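Local coordinates for protein putative oxidoreductase molybdopterin-binding subunit (Sulfolobus tokodaii, PDB 4ZOH) that probably serves as the molybdenum-cofactor-binding subunit of an aldehyde oxidase/xanthine dehydrogenase-type hydroxylase, holding a pterin cytosine dinucleotide, at residues 148-160 with 337-349. Residues are numbered along the deposited sequence; the frame is centred on the assembly and turned at random.
Sequences DLTISDTLINQRV and PEGIYFIERIVNI
Helix-on-sheet packing in the molybdopterin cofactor-binding domain brings L155 and N157, on an outermost strand of a mixed sheet, against F342 and Y341 of helix 337-349. The two segment axes run roughly antiparallel, at 149°, and approach to 9.4 Å. L155 is the apolar centre: its CB lies 3.7 Å from F342 CE1, its CD1 meets R345 CB at 3.8 Å, and its CD2 reaches I349 CD1. Farther along, the CG2 methyls of I151 and I349 touch at 3.8 Å. Y341 starts out toward the strand, with CG anti to the backbone N (chi1 162°), and its OH comes 2.8 Å from I156 O, a weak hydrogen bond, and not a settled one, since the hydroxyl proton could go elsewhere. N157 ND2 approaches Y341 CD2 obliquely at 3.3 Å, with amide and ring planes 83° apart. R345 CG sits 3.6 Å above one face of that ring, offset toward its rim. A leucine in place of Y341 would probably cost I156 O its weak hydroxyl contact and open a gap beside the N157 amide. N157 OD1, 3.4 Å from E338 CG, is hydrogen-bonded by Q617, while E338 OE2 forms a salt bridge with K258 on strand 254-266. That strand flanks 149-160 through backbone hydrogen bonds; P337, I340 and R345 touch helix 673-688 at I676 and I683, while I340 and E344 also touch strand 405-412.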
# COMPACT_ATOMS: atom_id res chain seq x y z
N ASP A 148 62.63 25.73 11.81
CA ASP A 148 63.26 26.39 12.96
C ASP A 148 62.82 25.73 14.25
O ASP A 148 63.49 25.81 15.28
CB ASP A 148 63.01 27.94 12.96
CG ASP A 148 63.47 28.59 11.64
OD1 ASP A 148 64.57 28.21 11.14
OD2 ASP A 148 62.75 29.45 11.08
N LEU A 149 61.70 25.01 14.15
CA LEU A 149 60.94 24.56 15.29
C LEU A 149 59.99 23.43 14.85
O LEU A 149 59.48 23.41 13.70
CB LEU A 149 60.06 25.76 15.77
CG LEU A 149 59.46 25.63 17.17
CD1 LEU A 149 60.39 24.78 18.04
CD2 LEU A 149 59.25 26.99 17.80
N THR A 150 59.71 22.54 15.80
CA THR A 150 58.66 21.58 15.61
C THR A 150 57.77 21.52 16.81
O THR A 150 58.23 21.65 17.97
CB THR A 150 59.17 20.13 15.25
OG1 THR A 150 59.78 19.53 16.39
CG2 THR A 150 60.10 20.20 14.13
N ILE A 151 56.49 21.27 16.53
CA ILE A 151 55.45 21.21 17.56
C ILE A 151 54.78 19.85 17.50
O ILE A 151 54.45 19.40 16.42
CB ILE A 151 54.33 22.32 17.33
CG1 ILE A 151 54.91 23.74 17.05
CG2 ILE A 151 53.28 22.34 18.47
CD1 ILE A 151 55.49 24.41 18.26
N SER A 152 54.48 19.26 18.65
CA SER A 152 53.85 17.92 18.69
C SER A 152 52.69 17.89 19.61
O SER A 152 52.74 18.51 20.65
CB SER A 152 54.86 16.87 19.19
OG SER A 152 55.79 16.73 18.18
N ASP A 153 51.65 17.15 19.24
CA ASP A 153 50.56 16.82 20.17
C ASP A 153 49.69 15.68 19.57
O ASP A 153 49.95 15.19 18.48
CB ASP A 153 49.69 18.08 20.45
CG ASP A 153 49.16 18.10 21.83
OD1 ASP A 153 49.05 19.21 22.40
OD2 ASP A 153 48.89 17.03 22.41
N THR A 154 48.70 15.25 20.33
CA THR A 154 47.73 14.28 19.85
C THR A 154 46.32 14.93 19.81
O THR A 154 45.83 15.39 20.83
CB THR A 154 47.81 13.03 20.75
OG1 THR A 154 49.07 12.39 20.47
CG2 THR A 154 46.66 12.06 20.49
N LEU A 155 45.72 14.97 18.63
CA LEU A 155 44.38 15.54 18.45
C LEU A 155 43.38 14.43 18.26
O LEU A 155 43.63 13.52 17.48
CB LEU A 155 44.35 16.45 17.22
CG LEU A 155 45.36 17.57 17.09
CD1 LEU A 155 45.17 18.31 15.77
CD2 LEU A 155 45.26 18.46 18.33
N ILE A 156 42.26 14.52 18.95
CA ILE A 156 41.19 13.61 18.84
C ILE A 156 39.98 14.24 18.11
O ILE A 156 39.55 15.39 18.40
CB ILE A 156 40.77 13.16 20.21
CG1 ILE A 156 41.98 12.53 20.92
CG2 ILE A 156 39.52 12.26 20.09
CD1 ILE A 156 41.64 11.74 22.17
N ASN A 157 39.41 13.44 17.19
CA ASN A 157 38.15 13.72 16.55
C ASN A 157 37.26 12.59 16.98
O ASN A 157 37.40 11.45 16.51
CB ASN A 157 38.41 13.83 15.04
CG ASN A 157 37.21 14.40 14.27
OD1 ASN A 157 36.16 13.72 14.16
ND2 ASN A 157 37.39 15.60 13.62
N GLN A 158 36.40 12.88 17.94
CA GLN A 158 35.74 11.83 18.69
C GLN A 158 34.65 11.13 17.88
O GLN A 158 34.19 11.64 16.84
CB GLN A 158 35.14 12.37 20.00
CG GLN A 158 33.75 13.07 19.93
CD GLN A 158 33.69 14.45 19.22
OE1 GLN A 158 34.48 14.78 18.34
NE2 GLN A 158 32.68 15.23 19.58
N ARG A 159 34.20 9.96 18.35
CA ARG A 159 33.06 9.27 17.71
C ARG A 159 31.74 10.11 17.85
O ARG A 159 31.43 10.57 18.92
CB ARG A 159 32.86 7.98 18.43
CG ARG A 159 32.07 6.96 17.64
CD ARG A 159 32.23 5.60 18.36
NE ARG A 159 31.79 4.48 17.53
CZ ARG A 159 32.47 3.99 16.52
NH1 ARG A 159 31.94 2.99 15.79
NH2 ARG A 159 33.65 4.48 16.19
N VAL A 160 30.95 10.20 16.81
CA VAL A 160 29.60 10.80 16.96
C VAL A 160 28.56 9.85 16.33
O VAL A 160 28.96 8.86 15.70
CB VAL A 160 29.53 12.19 16.24
CG1 VAL A 160 30.45 13.23 16.93
CG2 VAL A 160 29.89 12.01 14.78
N PRO A 337 35.95 15.79 7.17
CA PRO A 337 35.94 16.66 8.34
C PRO A 337 37.15 16.40 9.26
O PRO A 337 37.76 17.38 9.81
CB PRO A 337 34.66 16.25 9.08
CG PRO A 337 33.78 15.78 8.02
CD PRO A 337 34.63 15.11 7.01
N GLU A 338 37.45 15.13 9.51
CA GLU A 338 38.58 14.79 10.39
C GLU A 338 39.90 15.38 9.85
O GLU A 338 40.62 16.03 10.57
CB GLU A 338 38.67 13.29 10.57
CG GLU A 338 37.42 12.66 11.18
CD GLU A 338 36.40 12.19 10.13
OE1 GLU A 338 35.91 13.03 9.32
OE2 GLU A 338 36.06 10.97 10.12
N GLY A 339 40.17 15.16 8.59
CA GLY A 339 41.39 15.64 7.92
C GLY A 339 41.54 17.18 7.92
O GLY A 339 42.59 17.67 8.30
N ILE A 340 40.53 17.93 7.41
CA ILE A 340 40.47 19.40 7.56
C ILE A 340 40.55 19.85 9.05
O ILE A 340 41.30 20.75 9.37
CB ILE A 340 39.25 20.01 6.81
CG1 ILE A 340 39.30 19.69 5.32
CG2 ILE A 340 39.04 21.53 7.11
CD1 ILE A 340 40.63 20.10 4.67
N TYR A 341 39.84 19.17 9.96
CA TYR A 341 39.93 19.50 11.36
C TYR A 341 41.39 19.40 11.86
O TYR A 341 41.88 20.32 12.57
CB TYR A 341 39.06 18.56 12.17
CG TYR A 341 39.32 18.48 13.68
CD1 TYR A 341 38.82 19.42 14.57
CD2 TYR A 341 40.05 17.38 14.24
CE1 TYR A 341 39.06 19.32 15.96
CE2 TYR A 341 40.28 17.28 15.61
CZ TYR A 341 39.78 18.24 16.49
OH TYR A 341 39.98 18.11 17.92
N PHE A 342 42.07 18.28 11.51
CA PHE A 342 43.46 18.12 11.85
C PHE A 342 44.35 19.25 11.34
O PHE A 342 45.02 19.86 12.18
CB PHE A 342 43.97 16.70 11.49
CG PHE A 342 43.34 15.58 12.35
CD1 PHE A 342 43.21 15.72 13.69
CD2 PHE A 342 42.89 14.41 11.77
CE1 PHE A 342 42.65 14.70 14.48
CE2 PHE A 342 42.35 13.39 12.53
CZ PHE A 342 42.19 13.53 13.87
N ILE A 343 44.36 19.55 10.03
CA ILE A 343 45.22 20.59 9.54
C ILE A 343 44.84 21.99 10.12
O ILE A 343 45.73 22.77 10.46
CB ILE A 343 45.38 20.62 7.99
CG1 ILE A 343 46.54 21.55 7.57
CG2 ILE A 343 44.07 20.96 7.23
CD1 ILE A 343 47.89 21.18 8.19
N GLU A 344 43.54 22.29 10.28
CA GLU A 344 43.10 23.61 10.77
C GLU A 344 43.35 23.79 12.25
O GLU A 344 43.68 24.90 12.71
CB GLU A 344 41.65 23.91 10.39
CG GLU A 344 41.42 23.96 8.92
CD GLU A 344 42.21 25.11 8.30
OE1 GLU A 344 41.91 26.27 8.70
OE2 GLU A 344 43.15 24.83 7.48
N ARG A 345 43.33 22.72 13.02
CA ARG A 345 43.78 22.84 14.38
C ARG A 345 45.32 23.06 14.48
O ARG A 345 45.79 23.94 15.22
CB ARG A 345 43.38 21.61 15.16
CG ARG A 345 41.85 21.48 15.38
CD ARG A 345 41.34 22.58 16.30
NE ARG A 345 41.96 22.49 17.61
CZ ARG A 345 42.74 23.42 18.15
NH1 ARG A 345 42.96 24.59 17.52
NH2 ARG A 345 43.26 23.19 19.38
N ILE A 346 46.08 22.27 13.73
CA ILE A 346 47.52 22.34 13.73
C ILE A 346 47.91 23.80 13.37
O ILE A 346 48.66 24.37 14.10
CB ILE A 346 48.13 21.30 12.73
CG1 ILE A 346 48.12 19.88 13.37
CG2 ILE A 346 49.57 21.66 12.33
CD1 ILE A 346 48.21 18.79 12.32
N VAL A 347 47.36 24.37 12.27
CA VAL A 347 47.59 25.74 11.83
C VAL A 347 47.37 26.75 12.98
O VAL A 347 48.18 27.69 13.18
CB VAL A 347 46.69 26.10 10.63
CG1 VAL A 347 46.57 27.61 10.46
CG2 VAL A 347 47.25 25.54 9.34
N ASN A 348 46.33 26.55 13.79
CA ASN A 348 46.11 27.48 14.88
C ASN A 348 47.05 27.24 16.02
O ASN A 348 47.42 28.18 16.77
CB ASN A 348 44.66 27.48 15.39
CG ASN A 348 43.81 28.52 14.74
OD1 ASN A 348 43.89 28.83 13.51
ND2 ASN A 348 43.02 29.14 15.59
N ILE A 349 47.47 25.98 16.17
CA ILE A 349 48.32 25.64 17.30
C ILE A 349 49.66 26.32 17.03
O ILE A 349 50.27 26.84 17.93
CB ILE A 349 48.45 24.11 17.49
CG1 ILE A 349 47.24 23.59 18.24
CG2 ILE A 349 49.76 23.75 18.20
CD1 ILE A 349 46.98 22.16 17.89